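Local coordinates for protein acetylxylan esterase / glucomannan deacetylase (Cellvibrio japonicus, PDB 2WAA) that removes acetyl groups from acetylated xylan and glucomannan during the breakdown of plant cell wall polysaccharides, at residues Glu165-Leu175 / Lys319-Thr330. Sequence-based numbering, arbitrary orientation. Where two conformers were deposited one is given.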
ATOM      1  N   GLU A 165       6.956   4.762  -5.441  1.00 10.84           N
ATOM      2  CA  GLU A 165       6.681   5.814  -6.408  1.00 10.27           C
ATOM      3  C   GLU A 165       5.231   5.904  -6.834  1.00  9.98           C
ATOM      4  O   GLU A 165       4.889   6.660  -7.763  1.00 10.57           O
ATOM      5  CB  GLU A 165       7.617   5.670  -7.621  1.00 10.91           C
ATOM      6  CG  GLU A 165       9.037   5.913  -7.113  1.00 16.22           C
ATOM      7  CD  GLU A 165      10.058   5.958  -8.188  1.00 24.99           C
ATOM      8  OE1 GLU A 165      10.495   4.881  -8.628  1.00 27.20           O
ATOM      9  OE2 GLU A 165      10.415   7.093  -8.585  1.00 31.13           O
ATOM     10  N   SER A 166       4.374   5.182  -6.125  1.00  9.75           N
ATOM     11  CA  SER A 166       2.928   5.291  -6.359  1.00 10.07           C
ATOM     12  C   SER A 166       2.365   6.582  -5.738  1.00  9.76           C
ATOM     13  O   SER A 166       2.925   7.114  -4.759  1.00  9.73           O
ATOM     14  CB  SER A 166       2.216   4.046  -5.802  1.00  9.34           C
ATOM     15  OG  SER A 166       2.179   4.073  -4.358  1.00  9.26           O
ATOM     16  N   TYR A 167       1.237   7.084  -6.272  1.00  8.36           N
ATOM     17  CA  TYR A 167       0.736   8.353  -5.815  1.00  8.84           C
ATOM     18  C   TYR A 167       0.445   8.335  -4.306  1.00  7.97           C
ATOM     19  O   TYR A 167       0.631   9.363  -3.635  1.00  7.89           O
ATOM     20  CB  TYR A 167      -0.525   8.795  -6.594  1.00  8.05           C
ATOM     21  CG  TYR A 167      -1.776   8.082  -6.115  1.00  8.41           C
ATOM     22  CD1 TYR A 167      -2.605   8.686  -5.173  1.00  9.48           C
ATOM     23  CD2 TYR A 167      -2.100   6.792  -6.583  1.00  6.63           C
ATOM     24  CE1 TYR A 167      -3.801   8.040  -4.680  1.00  9.35           C
ATOM     25  CE2 TYR A 167      -3.265   6.122  -6.102  1.00  6.39           C
ATOM     26  CZ  TYR A 167      -4.099   6.781  -5.152  1.00  9.26           C
ATOM     27  OH  TYR A 167      -5.231   6.150  -4.691  1.00 11.88           O
ATOM     28  N   GLY A 168      -0.001   7.192  -3.783  1.00  8.49           N
ATOM     29  CA  GLY A 168      -0.367   7.094  -2.348  1.00  7.89           C
ATOM     30  C   GLY A 168       0.871   7.291  -1.466  1.00  8.78           C
ATOM     31  O   GLY A 168       0.819   8.044  -0.490  1.00  8.34           O
ATOM     32  N   MET A 169       1.979   6.662  -1.840  1.00  8.71           N
ATOM     33  CA  MET A 169       3.219   6.836  -1.057  1.00  8.53           C
ATOM     34  C   MET A 169       3.862   8.216  -1.261  1.00  9.04           C
ATOM     35  O   MET A 169       4.356   8.813  -0.290  1.00  9.34           O
ATOM     36  CB  MET A 169       4.205   5.689  -1.256  1.00  8.73           C
ATOM     37  CG  MET A 169       3.590   4.302  -0.893  1.00  7.70           C
ATOM     38  SD  MET A 169       4.888   3.084  -0.457  1.00 11.33           S
ATOM     39  CE  MET A 169       5.067   3.336   1.305  1.00 12.23           C
ATOM     40  N   LEU A 170       3.788   8.753  -2.484  1.00  8.46           N
ATOM     41  CA  LEU A 170       4.333  10.105  -2.731  1.00  8.82           C
ATOM     42  C   LEU A 170       3.534  11.147  -1.979  1.00  9.15           C
ATOM     43  O   LEU A 170       4.132  12.073  -1.442  1.00  8.83           O
ATOM     44  CB  LEU A 170       4.296  10.467  -4.226  1.00  7.50           C
ATOM     45  CG  LEU A 170       5.241   9.618  -5.061  1.00 12.16           C
ATOM     46  CD1 LEU A 170       4.994   9.935  -6.515  1.00 12.33           C
ATOM     47  CD2 LEU A 170       6.666   9.923  -4.663  1.00 13.27           C
ATOM     48  N   THR A 171       2.194  11.000  -1.940  1.00  8.48           N
ATOM     49  CA  THR A 171       1.319  11.912  -1.228  1.00  9.36           C
ATOM     50  C   THR A 171       1.607  11.875   0.298  1.00  9.92           C
ATOM     51  O   THR A 171       1.707  12.935   0.924  1.00  8.86           O
ATOM     52  CB  THR A 171      -0.153  11.598  -1.523  1.00  9.12           C
ATOM     53  OG1 THR A 171      -0.397  11.778  -2.943  1.00  9.71           O
ATOM     54  CG2 THR A 171      -1.072  12.500  -0.749  1.00 10.48           C
ATOM     55  N   ALA A 172       1.712  10.666   0.856  1.00  7.04           N
ATOM     56  CA  ALA A 172       2.045  10.488   2.288  1.00  9.12           C
ATOM     57  C   ALA A 172       3.385  11.133   2.624  1.00  9.86           C
ATOM     58  O   ALA A 172       3.483  11.818   3.657  1.00 11.49           O
ATOM     59  CB  ALA A 172       2.053   9.013   2.678  1.00  8.87           C
ATOM     60  N   LYS A 173       4.376  10.920   1.781  1.00  9.66           N
ATOM     61  CA  LYS A 173       5.713  11.544   1.973  1.00 11.57           C
ATOM     62  C   LYS A 173       5.605  13.078   1.962  1.00 12.27           C
ATOM     63  O   LYS A 173       6.056  13.760   2.898  1.00 12.26           O
ATOM     64  CB  LYS A 173       6.688  11.097   0.880  1.00 11.70           C
ATOM     65  CG  LYS A 173       8.088  11.684   1.028  1.00 16.40           C
ATOM     66  CD  LYS A 173       8.911  11.193  -0.152  1.00 25.49           C
ATOM     67  CE  LYS A 173      10.414  11.309   0.126  1.00 32.09           C
ATOM     68  NZ  LYS A 173      10.838  12.670  -0.288  1.00 37.64           N
ATOM     69  N   ALA A 174       4.953  13.632   0.944  1.00 11.60           N
ATOM     70  CA  ALA A 174       4.706  15.091   0.947  1.00 11.84           C
ATOM     71  C   ALA A 174       3.984  15.601   2.217  1.00 12.13           C
ATOM     72  O   ALA A 174       4.282  16.713   2.729  1.00 11.28           O
ATOM     73  CB  ALA A 174       3.983  15.506  -0.365  1.00 11.80           C
ATOM     74  N   LEU A 175       3.068  14.803   2.787  1.00 10.26           N
ATOM     75  CA  LEU A 175       2.320  15.217   3.949  1.00 11.39           C
ATOM     76  C   LEU A 175       2.987  14.813   5.283  1.00 11.51           C
ATOM     77  O   LEU A 175       2.346  14.934   6.325  1.00 12.55           O
ATOM     78  CB  LEU A 175       0.900  14.611   3.929  1.00 10.64           C
ATOM     79  CG  LEU A 175       0.045  15.068   2.749  1.00 11.41           C
ATOM     80  CD1 LEU A 175      -1.258  14.311   2.707  1.00 11.64           C
ATOM     81  CD2 LEU A 175      -0.159  16.570   2.869  1.00 12.63           C
ATOM     82  N   LYS A 319       4.609   6.180 -14.251  1.00  9.44           N
ATOM     83  CA  LYS A 319       5.357   6.776 -13.146  1.00  9.76           C
ATOM     84  C   LYS A 319       5.209   8.286 -13.147  1.00  9.77           C
ATOM     85  O   LYS A 319       4.933   8.872 -12.095  1.00 10.28           O
ATOM     86  CB  LYS A 319       6.840   6.388 -13.242  1.00 10.23           C
ATOM     87  CG  LYS A 319       7.750   7.062 -12.151  1.00 12.76           C
ATOM     88  CD  LYS A 319       9.201   6.518 -12.217  1.00 15.16           C
ATOM     89  CE  LYS A 319       9.159   4.996 -11.877  1.00 22.49           C
ATOM     90  NZ  LYS A 319      10.489   4.184 -11.938  1.00 26.49           N
ATOM     91  N   ASP A 320       5.374   8.956 -14.285  1.00  9.49           N
ATOM     92  CA  ASP A 320       5.220  10.423 -14.217  1.00 10.86           C
ATOM     93  C   ASP A 320       3.772  10.868 -13.915  1.00  9.86           C
ATOM     94  O   ASP A 320       3.546  11.893 -13.287  1.00  9.43           O
ATOM     95  CB  ASP A 320       5.703  11.073 -15.506  1.00 11.68           C
ATOM     96  CG  ASP A 320       7.209  11.008 -15.631  1.00 18.87           C
ATOM     97  OD1 ASP A 320       7.903  10.849 -14.588  1.00 22.74           O
ATOM     98  OD2 ASP A 320       7.697  11.118 -16.777  1.00 24.95           O
ATOM     99  N   GLN A 321       2.800  10.097 -14.399  1.00  9.23           N
ATOM    100  CA  GLN A 321       1.413  10.365 -14.065  1.00  9.19           C
ATOM    101  C   GLN A 321       1.133  10.192 -12.557  1.00  8.97           C
ATOM    102  O   GLN A 321       0.396  10.983 -11.957  1.00  8.69           O
ATOM    103  CB  GLN A 321       0.496   9.503 -14.904  1.00  8.54           C
ATOM    104  CG  GLN A 321       0.501  10.014 -16.376  1.00  9.23           C
ATOM    105  CD  GLN A 321      -0.002   9.023 -17.383  1.00 10.64           C
ATOM    106  OE1 GLN A 321      -0.500   7.934 -17.044  1.00 10.52           O
ATOM    107  NE2 GLN A 321       0.137   9.385 -18.660  1.00 12.25           N
ATOM    108  N   HIS A 322       1.682   9.149 -11.945  1.00  7.70           N
ATOM    109  CA  HIS A 322       1.552   9.021 -10.478  1.00  7.41           C
ATOM    110  C   HIS A 322       2.117  10.243  -9.752  1.00  8.42           C
ATOM    111  O   HIS A 322       1.572  10.697  -8.769  1.00  8.31           O
ATOM    112  CB  HIS A 322       2.255   7.758  -9.989  1.00  7.03           C
ATOM    113  CG  HIS A 322       1.391   6.536 -10.040  1.00  5.84           C
ATOM    114  ND1 HIS A 322       0.697   6.064  -8.944  1.00  8.40           N
ATOM    115  CD2 HIS A 322       1.103   5.694 -11.068  1.00  5.37           C
ATOM    116  CE1 HIS A 322      -0.001   4.989  -9.292  1.00  9.02           C
ATOM    117  NE2 HIS A 322       0.229   4.737 -10.581  1.00  7.97           N
ATOM    118  N   ALA A 323       3.259  10.762 -10.220  1.00  8.00           N
ATOM    119  CA  ALA A 323       3.817  11.976  -9.622  1.00  9.28           C
ATOM    120  C   ALA A 323       2.844  13.144  -9.790  1.00  9.35           C
ATOM    121  O   ALA A 323       2.603  13.902  -8.840  1.00  9.12           O
ATOM    122  CB  ALA A 323       5.192  12.298 -10.274  1.00  8.45           C
ATOM    123  N   ALA A 324       2.229  13.234 -10.974  1.00 10.19           N
ATOM    124  CA  ALA A 324       1.236  14.298 -11.221  1.00  9.83           C
ATOM    125  C   ALA A 324       0.042  14.132 -10.282  1.00  9.06           C
ATOM    126  O   ALA A 324      -0.496  15.122  -9.762  1.00 10.20           O
ATOM    127  CB  ALA A 324       0.792  14.308 -12.675  1.00  9.26           C
ATOM    128  N   MET A 325      -0.386  12.873 -10.066  1.00  8.08           N
ATOM    129  CA  MET A 325      -1.536  12.610  -9.265  1.00  7.71           C
ATOM    130  C   MET A 325      -1.283  13.074  -7.806  1.00  8.84           C
ATOM    131  O   MET A 325      -2.148  13.668  -7.171  1.00  8.96           O
ATOM    132  CB  MET A 325      -1.864  11.091  -9.290  1.00  8.95           C
ATOM    133  CG  MET A 325      -2.406  10.597 -10.631  1.00 10.25           C
ATOM    134  SD  MET A 325      -2.526   8.781 -10.599  1.00 14.73           S
ATOM    135  CE  MET A 325      -3.585   8.529  -9.247  1.00 11.35           C
ATOM    136  N   ALA A 326      -0.068  12.847  -7.308  1.00  7.83           N
ATOM    137  CA  ALA A 326       0.236  13.262  -5.962  1.00  9.49           C
ATOM    138  C   ALA A 326       0.240  14.784  -5.892  1.00  8.88           C
ATOM    139  O   ALA A 326      -0.253  15.353  -4.931  1.00  9.48           O
ATOM    140  CB  ALA A 326       1.620  12.669  -5.518  1.00  8.54           C
ATOM    141  N   ARG A 327       0.790  15.447  -6.913  1.00 10.56           N
ATOM    142  CA  ARG A 327       0.770  16.935  -6.953  1.00 11.40           C
ATOM    143  C   ARG A 327      -0.649  17.549  -7.006  1.00 11.58           C
ATOM    144  O   ARG A 327      -0.885  18.686  -6.503  1.00 11.88           O
ATOM    145  CB  ARG A 327       1.619  17.436  -8.125  1.00 12.22           C
ATOM    146  CG  ARG A 327       3.107  17.155  -7.940  1.00 16.18           C
ATOM    147  CD  ARG A 327       3.905  17.916  -9.006  1.00 23.15           C
ATOM    148  NE  ARG A 327       3.567  17.517 -10.371  1.00 25.91           N
ATOM    149  CZ  ARG A 327       4.249  16.600 -11.066  1.00 27.30           C
ATOM    150  NH1 ARG A 327       5.291  15.992 -10.525  1.00 28.61           N
ATOM    151  NH2 ARG A 327       3.885  16.301 -12.294  1.00 29.78           N
ATOM    152  N   GLU A 328      -1.610  16.840  -7.608  1.00 11.03           N
ATOM    153  CA  GLU A 328      -2.970  17.348  -7.690  0.50 11.43           C
ATOM    154  C   GLU A 328      -3.745  17.102  -6.420  1.00 11.28           C
ATOM    155  O   GLU A 328      -4.575  17.913  -6.023  1.00 11.71           O
ATOM    156  CB  GLU A 328      -3.733  16.683  -8.841  0.50 11.53           C
ATOM    157  CG  GLU A 328      -3.496  17.268 -10.187  0.50 12.62           C
ATOM    158  CD  GLU A 328      -4.545  16.789 -11.170  0.50 10.92           C
ATOM    159  OE1 GLU A 328      -5.324  15.862 -10.841  0.50 14.47           O
ATOM    160  OE2 GLU A 328      -4.613  17.346 -12.270  0.50 14.14           O
ATOM    161  N   LEU A 329      -3.479  15.953  -5.798  1.00 10.82           N
ATOM    162  CA  LEU A 329      -4.244  15.501  -4.643  1.00  9.77           C
ATOM    163  C   LEU A 329      -3.738  16.212  -3.374  1.00  9.47           C
ATOM    164  O   LEU A 329      -4.526  16.625  -2.542  1.00 10.05           O
ATOM    165  CB  LEU A 329      -4.060  13.988  -4.491  1.00 10.16           C
ATOM    166  CG  LEU A 329      -4.555  13.320  -3.219  1.00 10.64           C
ATOM    167  CD1 LEU A 329      -6.085  13.578  -3.101  1.00 13.74           C
ATOM    168  CD2 LEU A 329      -4.279  11.831  -3.265  1.00 12.63           C
ATOM    169  N   THR A 330      -2.412  16.316  -3.243  1.00  9.99           N
ATOM    170  CA  THR A 330      -1.765  16.759  -1.994  1.00  9.65           C
ATOM    171  C   THR A 330      -2.317  18.111  -1.529  1.00  9.93           C
ATOM    172  O   THR A 330      -2.751  18.224  -0.385  1.00  9.72           O
ATOM    173  CB  THR A 330      -0.210  16.736  -2.123  1.00  8.86           C
ATOM    174  OG1 THR A 330       0.223  15.358  -2.295  1.00 11.35           O
ATOM    175  CG2 THR A 330       0.437  17.320  -0.844  1.00  9.90           C
TER
HETATM  176  O   HOH W   1       5.907   8.445  -9.461  1.00  9.23           O
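In the SGNH-hydrolase (GDSL) domain, where helices pack on a parallel beta-sheet, Tyr-167 at the start of helix 167-174 plugs into the N-terminal part of helix 319-337 as a knob among His-322, Met-325, Ala-326 and Leu-329. The axes of segments 167-174 and 319-330 come within 8.3 Å and cross at -43°. With CG wedged between its own backbone N and carbonyl carbon (chi1 79°), the Tyr-167 ring turns into this hole. Met-325 CE covers one face, 3.8 Å from the centroid of the Tyr-167 ring, in a CH-pi contact; the bend at chi3 of Met-325 brings the methyl there while its sulfur stays oblique. Leu-329 CD2 meets the ring edge, near its plane, and beyond the ring the hydroxyl is hydrogen-bonded to Thr-143 OG1.

Backbone and side chain also meet directly: Tyr-167 N donates to His-322 ND1 at 2.9 Å, with the donor close to the imidazole plane and a bent N-H...N angle of 146°. Further along, Ala-326 CB packs against Leu-170 CB (3.7 Å) and also touches Thr-171 OG1. Thr-171 OG1 donates a hydrogen bond to Tyr-167 O (2.7 Å), one turn back, and with OG1 held there CG2 lies against Thr-330 OG1. At the outer end a water joins Glu-165 O to Lys-319 O, beside a long, weak salt bridge from Lys-319 NZ to Glu-165 OE1; the stronger partners are Asn-162 ND2 for Glu-165 OE1 and Asp-149 for Lys-319 NZ.

The first-turn amide of helix 167-174 thus spends its hydrogen on ND1, so any single ring proton would probably sit on NE2. This helps set the rotation of the His-322 ring, whose side chain lies about 6 Å from that of the probable charge-relay residue His-316.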